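Local coordinates for endoglucanase (Acetivibrio cellulolyticus, PDB 5NRM), which binds, through this cohesin domain of a larger scaffoldin, the dockerin of a family 5 cellulosomal enzyme, while the whole protein probably hydrolyses beta-1,4-glucans, at residues A[31-36]-A[85-90]; A[61-66]-A[79-84]. All coordinates share one frame; numbering follows the deposited sequence. Where two conformers were deposited one is given.

Interaction 1. Residues A[31-36]-A[85-90]; sequences GISTAD and TGYIST
I32 and I88 form one antiparallel hydrogen-bonded pair, a single beta bridge with CA atoms 5.0 Å apart. It joins the loop leading into strand 34-41 of the cohesin beta-sandwich to the loop ahead of strand 92-101. I32 N donates to I88 O at 2.9 Å, in the plane of that carbonyl. The return bond, I88 N to I32 O, is 2.8 Å long and straighter, with an N-H...O angle of 169°. Its donor stands 30° out of the I32 carbonyl plane. The two isoleucines meet at their bases, CB of I32 to CB of I88 at 4.3 Å. I32 turns its far end to F3, while I88 reaches F78 and F94 of the sandwich. Y87 lies beside the pair, with its ring passing G31. Its CG takes the crowded position between the backbone N and the carbonyl carbon (chi1 47°). CB of Y87 lies 3.4 Å from I32 O. S33 OG also touches this CB. S33 and T34 together sit opposite G122 as a classic beta bulge at the start of the strand. Just beyond it, T34 OG1 and D36 OD1 each hydrogen-bond to S13 of the dockerin chain, so the bridge lies close to the dockerin interface. With positive phi and no side chain, G31 can bring its CA to 3.8 Å from CD2 of the Y87 ring and 3.2 Å from I88 O.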
loop_
_atom_site.group_PDB
_atom_site.type_symbol
_atom_site.label_atom_id
_atom_site.label_comp_id
_atom_site.label_asym_id
_atom_site.label_seq_id
_atom_site.Cartn_x
_atom_site.Cartn_y
_atom_site.Cartn_z
ATOM N N GLY A 31 -15.337 6.471 0.716
ATOM C CA GLY A 31 -14.501 5.368 1.092
ATOM C C GLY A 31 -13.087 5.342 0.484
ATOM O O GLY A 31 -12.645 6.296 -0.184
ATOM N N ILE A 32 -12.383 4.237 0.717
ATOM C CA ILE A 32 -11.108 3.968 0.105
ATOM C C ILE A 32 -11.178 2.614 -0.565
ATOM O O ILE A 32 -11.357 1.589 0.129
ATOM C CB ILE A 32 -9.967 3.984 1.133
ATOM C CG1 ILE A 32 -9.798 5.381 1.754
ATOM C CG2 ILE A 32 -8.669 3.442 0.542
ATOM C CD1 ILE A 32 -9.399 6.496 0.833
ATOM N N SER A 33 -11.029 2.576 -1.884
ATOM C CA SER A 33 -11.021 1.354 -2.681
ATOM C C SER A 33 -9.650 0.898 -3.105
ATOM O O SER A 33 -9.513 -0.251 -3.500
ATOM C CB SER A 33 -11.884 1.473 -3.924
ATOM O OG SER A 33 -13.253 1.688 -3.595
ATOM N N THR A 34 -8.660 1.781 -3.084
ATOM C CA THR A 34 -7.289 1.391 -3.482
ATOM C C THR A 34 -6.276 2.110 -2.619
ATOM O O THR A 34 -6.519 3.278 -2.208
ATOM C CB THR A 34 -6.970 1.751 -5.003
ATOM O OG1 THR A 34 -6.371 3.055 -5.122
ATOM C CG2 THR A 34 -8.153 1.834 -5.862
ATOM N N ALA A 35 -5.128 1.505 -2.398
ATOM C CA ALA A 35 -4.013 2.190 -1.721
ATOM C C ALA A 35 -2.721 1.604 -2.139
ATOM O O ALA A 35 -2.636 0.361 -2.275
ATOM C CB ALA A 35 -4.154 2.122 -0.216
ATOM N N ASP A 36 -1.667 2.436 -2.259
ATOM C CA ASP A 36 -0.317 1.951 -2.353
ATOM C C ASP A 36 0.617 2.942 -1.768
ATOM O O ASP A 36 0.534 4.120 -2.057
ATOM C CB ASP A 36 0.110 1.550 -3.805
ATOM C CG ASP A 36 0.272 2.743 -4.732
ATOM O OD1 ASP A 36 -0.775 3.213 -5.144
ATOM O OD2 ASP A 36 1.411 3.176 -4.989
ATOM N N THR A 85 -18.626 -3.080 -3.319
ATOM C CA THR A 85 -19.044 -2.628 -1.973
ATOM C C THR A 85 -18.046 -3.024 -0.921
ATOM O O THR A 85 -18.331 -3.064 0.256
ATOM C CB THR A 85 -20.346 -3.295 -1.611
ATOM O OG1 THR A 85 -20.141 -4.714 -1.816
ATOM C CG2 THR A 85 -21.490 -2.709 -2.518
ATOM N N GLY A 86 -16.827 -3.284 -1.356
ATOM C CA GLY A 86 -15.740 -3.690 -0.448
ATOM C C GLY A 86 -14.765 -2.600 -0.075
ATOM O O GLY A 86 -13.610 -2.826 0.316
ATOM N N TYR A 87 -15.132 -1.344 -0.328
ATOM C CA TYR A 87 -14.274 -0.250 0.072
ATOM C C TYR A 87 -14.220 -0.127 1.606
ATOM O O TYR A 87 -15.127 -0.545 2.326
ATOM C CB TYR A 87 -14.654 1.095 -0.550
ATOM C CG TYR A 87 -16.087 1.455 -0.494
ATOM C CD1 TYR A 87 -16.964 0.976 -1.459
ATOM C CD2 TYR A 87 -16.592 2.199 0.546
ATOM C CE1 TYR A 87 -18.323 1.289 -1.408
ATOM C CE2 TYR A 87 -17.915 2.517 0.612
ATOM C CZ TYR A 87 -18.775 2.065 -0.339
ATOM O OH TYR A 87 -20.095 2.423 -0.177
ATOM N N ILE A 88 -13.118 0.479 2.045
ATOM C CA ILE A 88 -12.859 0.749 3.482
ATOM C C ILE A 88 -13.631 1.987 3.792
ATOM O O ILE A 88 -13.587 2.983 3.073
ATOM C CB ILE A 88 -11.354 0.939 3.765
ATOM C CG1 ILE A 88 -10.585 -0.311 3.480
ATOM C CG2 ILE A 88 -11.172 1.494 5.175
ATOM C CD1 ILE A 88 -9.125 -0.118 3.384
ATOM N N SER A 89 -14.415 1.963 4.870
ATOM C CA SER A 89 -15.317 3.029 5.210
ATOM C C SER A 89 -15.040 3.704 6.589
ATOM O O SER A 89 -15.477 4.846 6.855
ATOM C CB SER A 89 -16.737 2.444 5.278
ATOM O OG SER A 89 -16.724 1.286 6.170
ATOM N N THR A 90 -14.228 3.021 7.388
ATOM C CA THR A 90 -14.055 3.389 8.790
ATOM C C THR A 90 -12.616 3.767 9.047
ATOM O O THR A 90 -11.695 3.109 8.618
ATOM C CB THR A 90 -14.424 2.158 9.650
ATOM O OG1 THR A 90 -15.811 1.904 9.389
ATOM C CG2 THR A 90 -14.234 2.447 11.139
#

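Interaction 2. Residues A[61-66]-A[79-84]; sequences GVNFGI and LDYTMS
D80 OD1 is gripped by three donors: T82 OG1 at 2.7 Å, T82 N at 2.9 Å and a water at 2.8 Å. The bond from T82 N makes an Asx turn, set within a type I beta turn from D80 to M83. D80 OD1 meets T82 OG1 with its syn lone pair, whereas T82 N comes from above the carboxylate plane. The other oxygen, D80 OD2, accepts from S84 N at 3.1 Å and from G86 N. Together these bonds fix the rotation of the carboxylate and shape the loop after strand 73-79. N63, the last residue of helix 60-63, ties this loop to the helix-strand junction of the cohesin domain. N63 O accepts from L79 N at 3.0 Å, in the carbonyl plane. N63 OD1 accepts from Y81 N at 3.1 Å with a nearly straight N-H...O angle of 167°. The donor stands 58° out of the amide plane, so no lone pair is used. N63 ND2 gives a hydrogen to the same water, which links it to D80. The Y81 ring packs on V62 and meets F52 of the dockerin chain edge-to-face, while Y81 O accepts from R20 NE of that chain. The loop is thus part of the dockerin-binding surface. V62 CG1, anti to its backbone N, makes a CH-pi contact over the ring face, 3.9 Å from the Y81 centroid.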
loop_
_atom_site.group_PDB
_atom_site.type_symbol
_atom_site.label_atom_id
_atom_site.label_comp_id
_atom_site.label_asym_id
_atom_site.label_seq_id
_atom_site.Cartn_x
_atom_site.Cartn_y
_atom_site.Cartn_z
ATOM N N GLY A 61 -7.388 -11.172 3.312
ATOM C CA GLY A 61 -6.776 -12.316 2.653
ATOM C C GLY A 61 -6.766 -12.200 1.152
ATOM O O GLY A 61 -5.978 -12.843 0.486
ATOM N N VAL A 62 -7.735 -11.490 0.581
ATOM C CA VAL A 62 -7.771 -11.169 -0.841
ATOM C C VAL A 62 -7.207 -9.797 -1.188
ATOM O O VAL A 62 -6.482 -9.655 -2.163
ATOM C CB VAL A 62 -9.195 -11.300 -1.324
ATOM C CG1 VAL A 62 -9.368 -10.859 -2.781
ATOM C CG2 VAL A 62 -9.719 -12.702 -1.103
ATOM N N ASN A 63 -7.572 -8.800 -0.396
ATOM C CA ASN A 63 -7.442 -7.404 -0.833
ATOM C C ASN A 63 -6.171 -6.748 -0.451
ATOM O O ASN A 63 -5.855 -5.685 -0.983
ATOM C CB ASN A 63 -8.559 -6.590 -0.187
ATOM C CG ASN A 63 -9.949 -6.898 -0.759
ATOM O OD1 ASN A 63 -10.093 -7.562 -1.800
ATOM N ND2 ASN A 63 -10.942 -6.328 -0.139
ATOM N N PHE A 64 -5.425 -7.305 0.488
ATOM C CA PHE A 64 -4.325 -6.588 1.117
ATOM C C PHE A 64 -3.023 -7.304 1.043
ATOM O O PHE A 64 -2.954 -8.529 1.363
ATOM C CB PHE A 64 -4.716 -6.378 2.591
ATOM C CG PHE A 64 -3.720 -5.576 3.410
ATOM C CD1 PHE A 64 -3.868 -4.190 3.611
ATOM C CD2 PHE A 64 -2.679 -6.244 4.098
ATOM C CE1 PHE A 64 -2.976 -3.499 4.398
ATOM C CE2 PHE A 64 -1.777 -5.508 4.873
ATOM C CZ PHE A 64 -1.937 -4.167 5.004
ATOM N N GLY A 65 -1.964 -6.589 0.798
ATOM C CA GLY A 65 -0.644 -7.160 0.887
ATOM C C GLY A 65 0.394 -6.182 1.413
ATOM O O GLY A 65 0.331 -4.973 1.152
ATOM N N ILE A 66 1.436 -6.734 2.065
ATOM C CA ILE A 66 2.608 -5.999 2.480
ATOM C C ILE A 66 3.825 -6.864 2.203
ATOM O O ILE A 66 3.816 -8.079 2.527
ATOM C CB ILE A 66 2.461 -5.527 3.959
ATOM C CG1 ILE A 66 3.562 -4.526 4.314
ATOM C CG2 ILE A 66 2.343 -6.709 4.905
ATOM C CD1 ILE A 66 3.267 -3.715 5.565
ATOM N N LEU A 79 -6.608 -3.262 -2.494
ATOM C CA LEU A 79 -7.656 -3.011 -3.457
ATOM C C LEU A 79 -8.900 -3.752 -3.058
ATOM O O LEU A 79 -8.814 -4.936 -2.666
ATOM C CB LEU A 79 -7.151 -3.569 -4.826
ATOM C CG LEU A 79 -8.159 -3.444 -5.998
ATOM C CD1 LEU A 79 -8.448 -1.983 -6.375
ATOM C CD2 LEU A 79 -7.715 -4.234 -7.200
ATOM N N ASP A 80 -10.037 -3.119 -3.215
ATOM C CA ASP A 80 -11.321 -3.829 -3.141
ATOM C C ASP A 80 -11.491 -4.675 -4.358
ATOM O O ASP A 80 -11.916 -4.162 -5.375
ATOM C CB ASP A 80 -12.509 -2.854 -2.999
ATOM C CG ASP A 80 -13.851 -3.531 -3.108
ATOM O OD1 ASP A 80 -13.858 -4.794 -3.008
ATOM O OD2 ASP A 80 -14.836 -2.810 -3.387
ATOM N N TYR A 81 -11.111 -5.953 -4.293
ATOM C CA TYR A 81 -11.125 -6.800 -5.504
ATOM C C TYR A 81 -12.553 -6.902 -6.045
ATOM O O TYR A 81 -12.677 -7.194 -7.239
ATOM C CB TYR A 81 -10.635 -8.215 -5.197
ATOM C CG TYR A 81 -9.139 -8.398 -5.344
ATOM C CD1 TYR A 81 -8.233 -7.460 -4.839
ATOM C CD2 TYR A 81 -8.623 -9.469 -6.004
ATOM C CE1 TYR A 81 -6.873 -7.646 -4.951
ATOM C CE2 TYR A 81 -7.250 -9.677 -6.086
ATOM C CZ TYR A 81 -6.381 -8.757 -5.582
ATOM O OH TYR A 81 -5.005 -8.875 -5.637
ATOM N N THR A 82 -13.598 -6.656 -5.249
ATOM C CA THR A 82 -14.929 -6.672 -5.803
ATOM C C THR A 82 -15.229 -5.454 -6.695
ATOM O O THR A 82 -16.225 -5.454 -7.439
ATOM C CB THR A 82 -16.062 -6.768 -4.758
ATOM O OG1 THR A 82 -16.256 -5.531 -4.088
ATOM C CG2 THR A 82 -15.789 -7.908 -3.753
ATOM N N MET A 83 -14.497 -4.383 -6.474
ATOM C CA MET A 83 -14.726 -3.075 -7.138
ATOM C C MET A 83 -16.197 -2.684 -7.003
ATOM O O MET A 83 -16.814 -2.179 -7.967
ATOM C CB MET A 83 -14.249 -3.098 -8.595
ATOM C CG MET A 83 -12.749 -3.351 -8.762
ATOM S SD MET A 83 -11.841 -1.870 -8.284
ATOM C CE MET A 83 -12.400 -0.636 -9.369
ATOM N N SER A 84 -16.775 -2.863 -5.824
ATOM C CA SER A 84 -18.188 -2.622 -5.653
ATOM C C SER A 84 -18.558 -2.184 -4.266
ATOM O O SER A 84 -18.680 -1.007 -3.993
ATOM C CB SER A 84 -18.979 -3.860 -6.091
ATOM O OG SER A 84 -20.334 -3.643 -5.783
HETATM O O HOH W 1 -13.726 -6.729 -1.033
#

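Overall arrangement
From the N terminus, the chain enters strand 34-41 through residues 31-36, the first half of interaction 1. It then runs through strand 46-53 to helix 60-63, where interaction 2 begins. The hairpin of strands 64-70 and 73-79 leads to residues 79-84, which close the short loop of interaction 2. Residues 85-90 follow directly and close the longer loop of interaction 1, so the smaller loop lies wholly within the larger. D80 couples the two: its N pairs with S33 O and its OD2 with G86 N. One continuous segment, 79-90, thereby ties the entry to strand 34-41 to the helix-strand junction before heading into strand 92-101.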